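PDB 2QZC: transcriptional activator TenA-1 from Sulfolobus solfataricus P2, which is of unproven function but probably acts as a TenA-family thiaminase in thiamine breakdown or salvage, with a heme oxygenase-like fold. Local coordinates for residues Trp19-Val23 with Phe139-Val144; Tyr51-Arg57 with Tyr115-Tyr120; Leu59-Ser63 with Leu75-Phe79. Numbering follows the deposited sequence.

Contact 1 of 3, residues Trp19-Val23 with Phe139-Val144; sequences WNKYV and FGYSIV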
ATOM      1  N   TRP A  19     -29.441   1.624  -5.535  1.00 16.76           N
ATOM      2  CA  TRP A  19     -28.537   2.755  -5.545  1.00 16.87           C
ATOM      3  C   TRP A  19     -29.082   3.932  -4.763  1.00 16.77           C
ATOM      4  O   TRP A  19     -28.397   4.471  -3.895  1.00 17.51           O
ATOM      5  CB  TRP A  19     -28.097   3.162  -6.946  1.00 17.49           C
ATOM      6  CG  TRP A  19     -26.953   4.144  -6.900  1.00 17.00           C
ATOM      7  CD1 TRP A  19     -27.009   5.472  -7.209  1.00 17.26           C
ATOM      8  CD2 TRP A  19     -25.594   3.880  -6.508  1.00 16.60           C
ATOM      9  NE1 TRP A  19     -25.774   6.054  -7.042  1.00 17.79           N
ATOM     10  CE2 TRP A  19     -24.874   5.099  -6.644  1.00 16.33           C
ATOM     11  CE3 TRP A  19     -24.895   2.733  -6.096  1.00 16.06           C
ATOM     12  CZ2 TRP A  19     -23.496   5.193  -6.330  1.00 16.67           C
ATOM     13  CZ3 TRP A  19     -23.541   2.837  -5.812  1.00 15.51           C
ATOM     14  CH2 TRP A  19     -22.857   4.026  -5.921  1.00 16.00           C
ATOM     15  N   ASN A  20     -30.316   4.325  -5.035  1.00 18.45           N
ATOM     16  CA  ASN A  20     -30.897   5.444  -4.280  1.00 18.26           C
ATOM     17  C   ASN A  20     -31.202   5.074  -2.831  1.00 18.17           C
ATOM     18  O   ASN A  20     -31.162   5.955  -1.967  1.00 18.08           O
ATOM     19  CB  ASN A  20     -32.109   6.061  -4.998  1.00 20.00           C
ATOM     20  CG  ASN A  20     -31.691   6.924  -6.191  1.00 25.33           C
ATOM     21  OD1 ASN A  20     -30.556   7.414  -6.269  1.00 27.20           O
ATOM     22  ND2 ASN A  20     -32.605   7.097  -7.128  1.00 32.20           N
ATOM     23  N   LYS A  21     -31.477   3.797  -2.549  1.00 17.49           N
ATOM     24  CA  LYS A  21     -31.642   3.367  -1.146  1.00 16.43           C
ATOM     25  C   LYS A  21     -30.365   3.613  -0.341  1.00 16.47           C
ATOM     26  O   LYS A  21     -30.413   3.815   0.869  1.00 17.99           O
ATOM     27  CB  LYS A  21     -32.080   1.916  -1.032  1.00 16.70           C
ATOM     28  CG  LYS A  21     -33.536   1.701  -1.456  1.00 19.63           C
ATOM     29  CD  LYS A  21     -33.968   0.269  -1.363  1.00 24.13           C
ATOM     30  CE  LYS A  21     -35.434   0.127  -1.768  1.00 33.71           C
ATOM     31  NZ  LYS A  21     -35.873  -1.273  -1.520  1.00 47.42           N
ATOM     32  N   TYR A  22     -29.216   3.563  -1.032  1.00 15.78           N
ATOM     33  CA  TYR A  22     -27.903   3.850  -0.452  1.00 15.31           C
ATOM     34  C   TYR A  22     -27.621   5.357  -0.387  1.00 16.23           C
ATOM     35  O   TYR A  22     -27.448   5.918   0.702  1.00 16.60           O
ATOM     36  CB  TYR A  22     -26.825   3.091  -1.268  1.00 15.95           C
ATOM     37  CG  TYR A  22     -25.372   3.497  -1.090  1.00 14.22           C
ATOM     38  CD1 TYR A  22     -24.878   3.954   0.121  1.00 15.27           C
ATOM     39  CD2 TYR A  22     -24.461   3.342  -2.146  1.00 15.44           C
ATOM     40  CE1 TYR A  22     -23.549   4.321   0.264  1.00 15.68           C
ATOM     41  CE2 TYR A  22     -23.114   3.678  -2.000  1.00 15.05           C
ATOM     42  CZ  TYR A  22     -22.670   4.123  -0.771  1.00 15.26           C
ATOM     43  OH  TYR A  22     -21.343   4.468  -0.601  1.00 15.89           O
ATOM     44  N   VAL A  23     -27.550   6.017  -1.532  1.00 16.71           N
ATOM     45  CA  VAL A  23     -27.096   7.408  -1.573  1.00 17.81           C
ATOM     46  C   VAL A  23     -28.145   8.437  -1.150  1.00 17.67           C
ATOM     47  O   VAL A  23     -27.775   9.588  -0.900  1.00 19.62           O
ATOM     48  CB  VAL A  23     -26.441   7.792  -2.913  1.00 17.49           C
ATOM     49  CG1 VAL A  23     -25.224   6.899  -3.218  1.00 16.85           C
ATOM     50  CG2 VAL A  23     -27.466   7.793  -4.062  1.00 18.49           C
ATOM     51  N   PHE A 139     -17.014   5.620  -4.382  1.00 16.79           N
ATOM     52  CA  PHE A 139     -17.766   6.455  -5.327  1.00 16.08           C
ATOM     53  C   PHE A 139     -19.024   7.005  -4.683  1.00 17.23           C
ATOM     54  O   PHE A 139     -19.334   8.197  -4.835  1.00 16.88           O
ATOM     55  CB  PHE A 139     -18.112   5.679  -6.625  1.00 15.86           C
ATOM     56  CG  PHE A 139     -18.741   6.542  -7.704  1.00 15.93           C
ATOM     57  CD1 PHE A 139     -17.923   7.278  -8.524  1.00 23.06           C
ATOM     58  CD2 PHE A 139     -20.114   6.598  -7.866  1.00 18.71           C
ATOM     59  CE1 PHE A 139     -18.465   8.069  -9.504  1.00 24.39           C
ATOM     60  CE2 PHE A 139     -20.672   7.424  -8.843  1.00 23.92           C
ATOM     61  CZ  PHE A 139     -19.837   8.151  -9.644  1.00 25.35           C
ATOM     62  N   GLY A 140     -19.741   6.174  -3.930  1.00 15.58           N
ATOM     63  CA  GLY A 140     -20.959   6.599  -3.294  1.00 15.99           C
ATOM     64  C   GLY A 140     -20.710   7.700  -2.303  1.00 16.87           C
ATOM     65  O   GLY A 140     -21.503   8.635  -2.219  1.00 17.23           O
ATOM     66  N   TYR A 141     -19.630   7.623  -1.532  1.00 14.91           N
ATOM     67  CA  TYR A 141     -19.341   8.709  -0.588  1.00 14.91           C
ATOM     68  C   TYR A 141     -19.005  10.037  -1.288  1.00 15.48           C
ATOM     69  O   TYR A 141     -19.286  11.105  -0.741  1.00 15.91           O
ATOM     70  CB  TYR A 141     -18.270   8.312   0.435  1.00 16.37           C
ATOM     71  CG  TYR A 141     -18.811   7.607   1.667  1.00 16.74           C
ATOM     72  CD1 TYR A 141     -19.733   6.545   1.576  1.00 16.53           C
ATOM     73  CD2 TYR A 141     -18.429   8.005   2.923  1.00 17.04           C
ATOM     74  CE1 TYR A 141     -20.203   5.877   2.714  1.00 15.47           C
ATOM     75  CE2 TYR A 141     -18.872   7.334   4.051  1.00 17.11           C
ATOM     76  CZ  TYR A 141     -19.802   6.329   3.972  1.00 16.64           C
ATOM     77  OH  TYR A 141     -20.234   5.700   5.117  1.00 17.82           O
ATOM     78  N   SER A 142     -18.457   9.970  -2.490  1.00 15.53           N
ATOM     79  CA  SER A 142     -18.221  11.192  -3.288  1.00 16.78           C
ATOM     80  C   SER A 142     -19.557  11.900  -3.564  1.00 17.70           C
ATOM     81  O   SER A 142     -19.686  13.129  -3.363  1.00 18.80           O
ATOM     82  CB  SER A 142     -17.521  10.836  -4.593  1.00 18.51           C
ATOM     83  OG  SER A 142     -17.133  12.029  -5.270  1.00 21.21           O
ATOM     84  N   ILE A 143     -20.568  11.116  -3.965  1.00 17.34           N
ATOM     85  CA  ILE A 143     -21.930  11.591  -4.276  0.50 17.96           C
ATOM     86  C   ILE A 143     -22.601  12.150  -3.027  1.00 17.40           C
ATOM     87  O   ILE A 143     -23.251  13.211  -3.034  1.00 19.74           O
ATOM     88  CB  ILE A 143     -22.793  10.423  -4.884  0.50 18.86           C
ATOM     89  CG1 ILE A 143     -22.329  10.168  -6.315  0.50 25.68           C
ATOM     90  CG2 ILE A 143     -24.315  10.722  -4.874  0.50 19.60           C
ATOM     91  CD1 ILE A 143     -22.976   8.976  -6.936  0.50 23.58           C
ATOM     92  N   VAL A 144     -22.497  11.406  -1.952  1.00 17.10           N
ATOM     93  CA  VAL A 144     -23.117  11.791  -0.700  1.00 17.56           C
ATOM     94  C   VAL A 144     -22.495  13.063  -0.141  1.00 17.97           C
ATOM     95  O   VAL A 144     -23.215  13.939   0.348  1.00 18.17           O
ATOM     96  CB  VAL A 144     -23.056  10.629   0.320  1.00 17.12           C
ATOM     97  CG1 VAL A 144     -23.501  11.070   1.742  1.00 20.44           C
ATOM     98  CG2 VAL A 144     -23.879   9.430  -0.192  1.00 17.57           C
TER

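Contact 2 of 3, residues Tyr51-Arg57 with Tyr115-Tyr120; sequences YVEDMLR and YTRHLY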
ATOM      1  N   TYR A  51     -14.187   0.249  10.284  1.00 14.13           N
ATOM      2  CA  TYR A  51     -14.294  -0.120   8.896  1.00 14.21           C
ATOM      3  C   TYR A  51     -13.117   0.358   8.040  1.00 14.18           C
ATOM      4  O   TYR A  51     -12.537  -0.399   7.233  1.00 14.69           O
ATOM      5  CB  TYR A  51     -15.624   0.436   8.294  1.00 13.98           C
ATOM      6  CG  TYR A  51     -15.759   0.277   6.823  1.00 14.13           C
ATOM      7  CD1 TYR A  51     -16.323  -0.874   6.278  1.00 15.61           C
ATOM      8  CD2 TYR A  51     -15.313   1.280   5.923  1.00 14.62           C
ATOM      9  CE1 TYR A  51     -16.431  -1.034   4.886  1.00 15.13           C
ATOM     10  CE2 TYR A  51     -15.437   1.123   4.571  1.00 15.04           C
ATOM     11  CZ  TYR A  51     -16.008  -0.047   4.038  1.00 15.25           C
ATOM     12  OH  TYR A  51     -16.184  -0.273   2.664  1.00 18.52           O
ATOM     13  N   VAL A  52     -12.783   1.641   8.168  1.00 14.18           N
ATOM     14  CA  VAL A  52     -11.739   2.254   7.311  0.50 15.70           C
ATOM     15  C   VAL A  52     -10.397   1.580   7.478  1.00 15.47           C
ATOM     16  O   VAL A  52      -9.665   1.387   6.490  1.00 16.29           O
ATOM     17  CB  VAL A  52     -11.616   3.766   7.528  0.50 16.10           C
ATOM     18  CG1 VAL A  52     -10.341   4.350   6.877  0.50 18.93           C
ATOM     19  CG2 VAL A  52     -12.851   4.432   6.960  0.50 19.06           C
ATOM     20  N   GLU A  53     -10.051   1.180   8.700  1.00 14.78           N
ATOM     21  CA  GLU A  53      -8.771   0.494   8.885  1.00 14.61           C
ATOM     22  C   GLU A  53      -8.788  -0.867   8.158  1.00 14.18           C
ATOM     23  O   GLU A  53      -7.821  -1.268   7.497  1.00 14.72           O
ATOM     24  CB  GLU A  53      -8.434   0.318  10.369  1.00 16.38           C
ATOM     25  CG  GLU A  53      -7.040  -0.315  10.534  1.00 17.40           C
ATOM     26  CD  GLU A  53      -6.620  -0.559  11.963  1.00 22.88           C
ATOM     27  OE1 GLU A  53      -7.128   0.132  12.848  1.00 25.63           O
ATOM     28  OE2 GLU A  53      -5.764  -1.437  12.199  1.00 22.26           O
ATOM     29  N   ASP A  54      -9.873  -1.631   8.304  1.00 13.93           N
ATOM     30  CA  ASP A  54      -9.968  -2.905   7.570  1.00 13.18           C
ATOM     31  C   ASP A  54      -9.996  -2.703   6.059  1.00 12.53           C
ATOM     32  O   ASP A  54      -9.409  -3.478   5.307  1.00 13.29           O
ATOM     33  CB  ASP A  54     -11.238  -3.662   8.012  1.00 14.13           C
ATOM     34  CG  ASP A  54     -11.128  -4.262   9.393  1.00 14.84           C
ATOM     35  OD1 ASP A  54     -10.089  -4.895   9.700  1.00 15.42           O
ATOM     36  OD2 ASP A  54     -12.118  -4.155  10.142  1.00 16.30           O
HETATM   37  N   MSE A  55     -10.694  -1.680   5.601  1.00 13.56           N
HETATM   38  CA  MSE A  55     -10.746  -1.324   4.155  1.00 14.51           C
HETATM   39  C   MSE A  55      -9.334  -1.045   3.615  1.00 15.06           C
HETATM   40  O   MSE A  55      -8.977  -1.503   2.531  1.00 15.82           O
HETATM   41  CB  MSE A  55     -11.631  -0.088   3.975  1.00 18.42           C
HETATM   42  CG  MSE A  55     -11.887   0.312   2.589  1.00 15.04           C
HETATM   43 SE   MSE A  55     -12.393   2.226   2.468  0.75 18.18          SE
HETATM   44  CE  MSE A  55     -10.642   3.001   2.700  1.00 23.82           C
ATOM     45  N   LEU A  56      -8.540  -0.317   4.384  1.00 14.89           N
ATOM     46  CA  LEU A  56      -7.162  -0.014   3.974  0.50 14.33           C
ATOM     47  C   LEU A  56      -6.330  -1.283   3.946  1.00 14.03           C
ATOM     48  O   LEU A  56      -5.525  -1.506   3.002  1.00 15.53           O
ATOM     49  CB  LEU A  56      -6.524   1.007   4.902  0.50 15.13           C
ATOM     50  CG  LEU A  56      -7.061   2.422   4.808  0.50 13.95           C
ATOM     51  CD1 LEU A  56      -6.540   3.269   5.944  0.50 15.90           C
ATOM     52  CD2 LEU A  56      -6.694   3.055   3.493  0.50 15.00           C
ATOM     53  N   ARG A  57      -6.485  -2.152   4.972  1.00 14.10           N
ATOM     54  CA  ARG A  57      -5.744  -3.416   4.948  1.00 14.11           C
ATOM     55  C   ARG A  57      -6.103  -4.268   3.738  1.00 13.70           C
ATOM     56  O   ARG A  57      -5.234  -4.870   3.061  1.00 13.52           O
ATOM     57  CB  ARG A  57      -5.919  -4.163   6.258  1.00 15.00           C
ATOM     58  CG  ARG A  57      -5.274  -3.431   7.440  1.00 13.04           C
ATOM     59  CD  ARG A  57      -5.531  -4.228   8.713  1.00 14.44           C
ATOM     60  NE  ARG A  57      -5.018  -3.572   9.922  1.00 14.88           N
ATOM     61  CZ  ARG A  57      -3.744  -3.608  10.329  1.00 18.84           C
ATOM     62  NH1 ARG A  57      -2.846  -4.256   9.649  1.00 17.65           N
ATOM     63  NH2 ARG A  57      -3.369  -3.004  11.452  1.00 18.97           N
ATOM     64  N   TYR A 115     -19.319  -6.760   6.361  1.00 12.73           N
ATOM     65  CA  TYR A 115     -18.865  -5.911   5.263  1.00 13.24           C
ATOM     66  C   TYR A 115     -17.335  -5.928   5.177  1.00 13.14           C
ATOM     67  O   TYR A 115     -16.735  -6.109   4.082  1.00 13.28           O
ATOM     68  CB  TYR A 115     -19.415  -4.514   5.423  1.00 13.69           C
ATOM     69  CG  TYR A 115     -19.299  -3.554   4.244  1.00 13.23           C
ATOM     70  CD1 TYR A 115     -18.806  -3.911   2.984  1.00 13.99           C
ATOM     71  CD2 TYR A 115     -19.837  -2.270   4.385  1.00 15.03           C
ATOM     72  CE1 TYR A 115     -18.760  -3.004   1.924  1.00 13.50           C
ATOM     73  CE2 TYR A 115     -19.822  -1.370   3.313  1.00 14.86           C
ATOM     74  CZ  TYR A 115     -19.281  -1.741   2.078  1.00 14.31           C
ATOM     75  OH  TYR A 115     -19.256  -0.825   1.045  1.00 16.62           O
ATOM     76  N   THR A 116     -16.705  -5.752   6.335  1.00 12.76           N
ATOM     77  CA  THR A 116     -15.234  -5.824   6.334  1.00 12.43           C
ATOM     78  C   THR A 116     -14.738  -7.201   5.886  1.00 12.64           C
ATOM     79  O   THR A 116     -13.779  -7.294   5.129  1.00 13.67           O
ATOM     80  CB  THR A 116     -14.637  -5.395   7.679  1.00 14.13           C
ATOM     81  OG1 THR A 116     -15.076  -6.292   8.706  1.00 15.19           O
ATOM     82  CG2 THR A 116     -14.958  -3.934   8.009  1.00 15.36           C
ATOM     83  N   ARG A 117     -15.366  -8.289   6.367  1.00 11.77           N
ATOM     84  CA  ARG A 117     -14.939  -9.623   5.945  0.50 11.40           C
ATOM     85  C   ARG A 117     -15.168  -9.871   4.456  1.00 12.87           C
ATOM     86  O   ARG A 117     -14.399 -10.615   3.806  1.00 13.39           O
ATOM     87  CB  ARG A 117     -15.509 -10.724   6.858  0.50 12.28           C
ATOM     88  CG  ARG A 117     -14.673 -10.992   8.084  0.50 11.03           C
ATOM     89  CD  ARG A 117     -14.389  -9.785   8.940  0.50 16.06           C
ATOM     90  NE  ARG A 117     -13.584 -10.131  10.106  0.50  9.65           N
ATOM     91  CZ  ARG A 117     -12.997  -9.239  10.898  0.50 14.22           C
ATOM     92  NH1 ARG A 117     -13.118  -7.939  10.694  0.50 16.40           N
ATOM     93  NH2 ARG A 117     -12.325  -9.679  11.940  0.50 12.92           N
ATOM     94  N   HIS A 118     -16.205  -9.256   3.898  1.00 11.66           N
ATOM     95  CA  HIS A 118     -16.499  -9.280   2.434  1.00 12.69           C
ATOM     96  C   HIS A 118     -15.315  -8.664   1.654  1.00 13.23           C
ATOM     97  O   HIS A 118     -14.812  -9.241   0.692  1.00 13.06           O
ATOM     98  CB  HIS A 118     -17.811  -8.496   2.230  1.00 13.65           C
ATOM     99  CG  HIS A 118     -18.176  -8.126   0.820  1.00 13.83           C
ATOM    100  ND1 HIS A 118     -18.660  -9.026  -0.111  1.00 13.54           N
ATOM    101  CD2 HIS A 118     -18.249  -6.902   0.243  1.00 14.23           C
ATOM    102  CE1 HIS A 118     -19.004  -8.352  -1.199  1.00 13.78           C
ATOM    103  NE2 HIS A 118     -18.778  -7.070  -1.006  1.00 13.15           N
ATOM    104  N   LEU A 119     -14.849  -7.482   2.081  1.00 12.55           N
ATOM    105  CA  LEU A 119     -13.703  -6.821   1.406  1.00 14.13           C
ATOM    106  C   LEU A 119     -12.455  -7.687   1.502  1.00 13.85           C
ATOM    107  O   LEU A 119     -11.742  -7.833   0.524  1.00 14.84           O
ATOM    108  CB  LEU A 119     -13.438  -5.423   1.973  1.00 14.33           C
ATOM    109  CG  LEU A 119     -14.572  -4.424   1.785  1.00 15.60           C
ATOM    110  CD1 LEU A 119     -14.144  -3.089   2.422  1.00 17.53           C
ATOM    111  CD2 LEU A 119     -14.922  -4.227   0.310  1.00 15.77           C
ATOM    112  N   TYR A 120     -12.171  -8.249   2.697  1.00 12.77           N
ATOM    113  CA  TYR A 120     -11.005  -9.108   2.807  1.00 13.06           C
ATOM    114  C   TYR A 120     -11.088 -10.322   1.898  1.00 12.81           C
ATOM    115  O   TYR A 120     -10.056 -10.751   1.324  1.00 14.88           O
ATOM    116  CB  TYR A 120     -10.774  -9.571   4.263  1.00 13.72           C
ATOM    117  CG  TYR A 120     -10.181  -8.559   5.227  1.00 11.81           C
ATOM    118  CD1 TYR A 120      -8.866  -8.159   5.091  1.00 14.63           C
ATOM    119  CD2 TYR A 120     -10.912  -8.026   6.312  1.00 13.31           C
ATOM    120  CE1 TYR A 120      -8.292  -7.307   6.002  1.00 14.28           C
ATOM    121  CE2 TYR A 120     -10.337  -7.170   7.227  1.00 13.84           C
ATOM    122  CZ  TYR A 120      -9.025  -6.764   7.031  1.00 14.29           C
ATOM    123  OH  TYR A 120      -8.459  -5.930   7.961  1.00 15.30           O
TER
HETATM  124  O   HOH W   1     -10.069  -7.116  11.373  1.00 21.91           O

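Contact 3 of 3, residues Leu59-Ser63 with Leu75-Phe79; sequences LLIAS and LNLVF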
ATOM      1  N   LEU A  59      -7.325  -3.150   0.864  1.00 14.78           N
ATOM      2  CA  LEU A  59      -6.721  -2.454  -0.304  1.00 13.58           C
ATOM      3  C   LEU A  59      -5.255  -2.845  -0.489  1.00 14.58           C
ATOM      4  O   LEU A  59      -4.809  -3.116  -1.606  1.00 15.71           O
ATOM      5  CB  LEU A  59      -6.805  -0.931  -0.169  1.00 15.67           C
ATOM      6  CG  LEU A  59      -6.079  -0.049  -1.201  1.00 15.86           C
ATOM      7  CD1 LEU A  59      -6.591  -0.381  -2.592  1.00 16.67           C
ATOM      8  CD2 LEU A  59      -6.244   1.409  -0.807  1.00 16.94           C
ATOM      9  N   LEU A  60      -4.529  -2.892   0.631  1.00 14.19           N
ATOM     10  CA  LEU A  60      -3.089  -3.250   0.538  1.00 15.25           C
ATOM     11  C   LEU A  60      -2.888  -4.671  -0.020  1.00 15.93           C
ATOM     12  O   LEU A  60      -2.115  -4.867  -0.986  1.00 16.70           O
ATOM     13  CB  LEU A  60      -2.413  -3.090   1.888  1.00 15.54           C
ATOM     14  CG  LEU A  60      -2.257  -1.652   2.373  1.00 16.22           C
ATOM     15  CD1 LEU A  60      -1.926  -1.602   3.897  1.00 16.78           C
ATOM     16  CD2 LEU A  60      -1.183  -0.926   1.513  1.00 18.27           C
ATOM     17  N   ILE A  61      -3.644  -5.659   0.486  1.00 14.80           N
ATOM     18  CA  ILE A  61      -3.594  -7.048  -0.012  1.00 16.46           C
ATOM     19  C   ILE A  61      -3.958  -7.073  -1.480  1.00 15.71           C
ATOM     20  O   ILE A  61      -3.274  -7.703  -2.301  1.00 16.24           O
ATOM     21  CB  ILE A  61      -4.661  -7.999   0.721  1.00 19.17           C
ATOM     22  CG1 ILE A  61      -4.394  -8.144   2.200  1.00 25.33           C
ATOM     23  CG2 ILE A  61      -4.669  -9.410   0.054  1.00 21.58           C
ATOM     24  CD1 ILE A  61      -5.576  -8.708   2.996  1.00 23.89           C
ATOM     25  N   ALA A  62      -5.055  -6.436  -1.829  1.00 12.62           N
ATOM     26  CA  ALA A  62      -5.569  -6.490  -3.209  1.00 14.83           C
ATOM     27  C   ALA A  62      -4.620  -5.812  -4.192  1.00 17.11           C
ATOM     28  O   ALA A  62      -4.383  -6.340  -5.305  1.00 15.72           O
ATOM     29  CB  ALA A  62      -6.948  -5.828  -3.298  1.00 15.25           C
ATOM     30  N   SER A  63      -4.088  -4.670  -3.780  1.00 16.81           N
ATOM     31  CA  SER A  63      -3.255  -3.877  -4.683  0.50 15.53           C
ATOM     32  C   SER A  63      -1.982  -4.631  -5.087  1.00 17.29           C
ATOM     33  O   SER A  63      -1.451  -4.385  -6.184  1.00 18.45           O
ATOM     34  CB  SER A  63      -2.965  -2.487  -4.093  0.50 15.02           C
ATOM     35  OG  SER A  63      -2.152  -2.600  -2.947  0.50 14.58           O
ATOM     36  N   LEU A  75      -2.464   4.323  -4.593  1.00 18.47           N
ATOM     37  CA  LEU A  75      -1.717   4.282  -3.316  1.00 19.41           C
ATOM     38  C   LEU A  75      -1.046   5.614  -2.987  1.00 22.55           C
ATOM     39  O   LEU A  75      -0.996   5.990  -1.822  1.00 22.58           O
ATOM     40  CB  LEU A  75      -0.723   3.133  -3.278  1.00 20.53           C
ATOM     41  CG  LEU A  75      -1.313   1.706  -3.326  1.00 21.04           C
ATOM     42  CD1 LEU A  75      -0.263   0.685  -3.716  1.00 25.15           C
ATOM     43  CD2 LEU A  75      -1.969   1.348  -2.004  1.00 23.03           C
ATOM     44  N   ASN A  76      -0.532   6.300  -4.011  1.00 22.27           N
ATOM     45  CA  ASN A  76       0.058   7.629  -3.820  0.50 22.87           C
ATOM     46  C   ASN A  76      -0.950   8.587  -3.190  1.00 23.71           C
ATOM     47  O   ASN A  76      -0.593   9.376  -2.302  1.00 28.09           O
ATOM     48  CB  ASN A  76       0.534   8.205  -5.149  0.50 23.08           C
ATOM     49  CG  ASN A  76       1.007   9.643  -5.025  0.50 22.30           C
ATOM     50  OD1 ASN A  76       0.341  10.560  -5.500  0.50 28.71           O
ATOM     51  ND2 ASN A  76       2.100   9.850  -4.306  0.50 26.45           N
ATOM     52  N   LEU A  77      -2.197   8.524  -3.654  1.00 20.79           N
ATOM     53  CA  LEU A  77      -3.277   9.374  -3.140  1.00 20.41           C
ATOM     54  C   LEU A  77      -3.806   8.956  -1.777  1.00 22.70           C
ATOM     55  O   LEU A  77      -4.100   9.805  -0.941  1.00 24.38           O
ATOM     56  CB  LEU A  77      -4.405   9.497  -4.181  1.00 22.15           C
ATOM     57  CG  LEU A  77      -3.973  10.155  -5.499  1.00 22.45           C
ATOM     58  CD1 LEU A  77      -5.068  10.159  -6.552  1.00 22.62           C
ATOM     59  CD2 LEU A  77      -3.487  11.593  -5.274  1.00 30.62           C
ATOM     60  N   VAL A  78      -3.934   7.655  -1.564  1.00 21.91           N
ATOM     61  CA  VAL A  78      -4.439   7.128  -0.297  1.00 21.96           C
ATOM     62  C   VAL A  78      -3.458   7.353   0.846  1.00 25.21           C
ATOM     63  O   VAL A  78      -3.875   7.770   1.929  1.00 25.60           O
ATOM     64  CB  VAL A  78      -4.832   5.649  -0.425  1.00 20.70           C
ATOM     65  CG1 VAL A  78      -5.114   5.010   0.972  1.00 22.58           C
ATOM     66  CG2 VAL A  78      -6.020   5.504  -1.374  1.00 21.18           C
ATOM     67  N   PHE A  79      -2.173   7.109   0.596  1.00 28.47           N
ATOM     68  CA  PHE A  79      -1.097   7.282   1.592  1.00 36.82           C
ATOM     69  C   PHE A  79      -0.353   8.636   1.509  1.00 42.43           C
ATOM     70  O   PHE A  79       0.785   8.743   1.927  1.00 48.30           O
ATOM     71  CB  PHE A  79      -0.156   6.067   1.560  1.00 36.48           C
ATOM     72  CG  PHE A  79      -0.803   4.830   2.035  1.00 36.35           C
ATOM     73  CD1 PHE A  79      -0.962   4.610   3.404  1.00 35.56           C
ATOM     74  CD2 PHE A  79      -1.318   3.899   1.146  1.00 35.93           C
ATOM     75  CE1 PHE A  79      -1.595   3.474   3.865  1.00 37.34           C
ATOM     76  CE2 PHE A  79      -1.964   2.770   1.592  1.00 41.52           C
ATOM     77  CZ  PHE A  79      -2.102   2.553   2.969  1.00 41.95           C
TER

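Contact 1 of 3, residues Trp19-Val23 with Phe139-Val144
Three residues of the short helix 18-23, Y22, W19 and V23, bury nearly equal areas against helix 127-148, the local axes crossing at -61°. G140 accommodates Y22: a CB there would fall 2.2 Å from Y22 OH, so the bare backbone lets that hydroxyl lie 3.5 Å from G140 CA. The same OH reaches the ring edge of Y141, 3.4 Å from its CD1, while its hydrogen bond goes to P136 O. W19 extends its indole, CZ2 lying 3.9 Å from I143 CD1 and 4.0 Å from F139 CD2. V23 points across, its CB 4.1 Å from both I143 CG2 and V144 CG2. With no hydrogen bond between the segments, this is mostly apolar van der Waals packing between helices of the TenA family's heme oxygenase-like fold. Y141 lies near bound imidazole and glycerol, which may mark a pocket. Helix 186-208 packs on Y22 and Y141 and donates W203 NE1 to Y22 O, helix 6-14 touches W19 and F139, and helix 166-179 meets F139 and Y141.

Contact 2 of 3, residues Tyr51-Arg57 with Tyr115-Tyr120
Helices 38-63 and 110-125 of the heme oxygenase-like bundle, almost parallel at 8° with local axes 9.2 Å from each other, meet here around the buried carboxylate of D54. Its OD1 accepts a hydrogen bond of 2.6 Å from Y120 OH, the only direct one between the segments, and a second of 2.8 Å from water 1. The other oxygen, OD2, is hydrogen-bonded to Y108 OH. R117 contributes at longer range: its NH1 stands 4.0 Å from D54 OD2, a long salt bridge, and is linked weakly to water 1 at 3.2 Å. The same NH1 donates to T116 OG1 at 3.2 Å, and T116 OG1 is in turn bonded to the backbone oxygens of N112 and Y113, so this hydroxyl is satisfied within its own helix.

R57 brings its CD to 3.5 Å from Y120 OH, but its guanidinium turns elsewhere: NH2 lies 3.0 Å from E53 OE2 in a salt bridge, and NH1 donates to G66 O and S64 O of the second subunit. E53 OE1 pairs with R100. On the other flank the contact becomes apolar and aromatic. Y51, near a bound imidazole that may mark a pocket, sets its OH over the face of Y115, 3.5 Å from Y115 CZ, with ring planes at 48°, and L119 CD1 is 3.5 Å from Y51 OH and 4.1 Å from CG of selenomethionine M55. Y115 OH bonds E199. The buried carboxylate of D54 is thus solvated by hydrogen bonds with Y120, Y108 and water 1, R117 giving only long-range charge balance; separately, R57 ties E53 to backbone carbonyls of the second subunit.

Contact 3 of 3, residues Leu59-Ser63 with Leu75-Phe79
L75 is at the centre of this wholly side-chain contact, which buries 228 Å² and has no hydrogen bond across it. The backbones stay well apart, the nearest CA atoms, those of S63 and L75, being 8.4 Å from each other, so the contact is made by side chains, chiefly the leucines and F79. L75 is in the m,t rotamer: its CA-to-CB bond points sideways, yet its methyls swing in, with CD2 4.3 Å from L60 CD2 and 4.4 Å from L59 CG. L60, also m,t and also starting sideways, brings its CD2 to 3.8 Å from F79 CE2. L59 adopts the different t,p form, and its CA-to-CB bond points toward the other segment; its CD2 meets V78 CG2 at 4.1 Å.

S63, in its p rotamer, folds OG back over the last turn of its helix, 3.0 Å from the backbone O of both L59 and L60, while OG remains 3.9 Å from L75 CD1. F79 leaves helical geometry at phi/psi -96/27, although its N still bonds L75 O at 2.9 Å; with chi1 at m its ring leans toward L60.

Consecutive helices 38-63 and 68-78 of the all-helical TenA fold pack together here, where the chain turns back, at the dimer interface: L60 packs on S63 of the second subunit, S63 and L75 pack on its L60, N76 ND2 hydrogen-bonds F79 O of the second subunit, and F79 O is bonded in turn by N76 ND2 of that subunit. Within the chain, helix 127-148 backs L59 through F130 and W134, helix 110-125 lies against I61, and helix 166-179 meets L77.

From the N terminus, helix 18-23 opens the widest loop, which contact 1 closes across 115 intervening residues, tying this early helix to helix 127-148. Within it, helix 38-63 supplies the first segments of both other contacts. Contact 3 is the innermost, turning back after 11 residues to tie helix 38-63 to helix 68-78; contact 2 encloses it and ties the same long helix to helix 110-125. The three therefore nest without crossing. Contacts 2 and 3 touch, with L56 CD2 3.6 Å from V78 CG1, and both reach the second subunit. Contact 1 lies across the chain's centre from them, its own centre about 18 Å from that of contact 2.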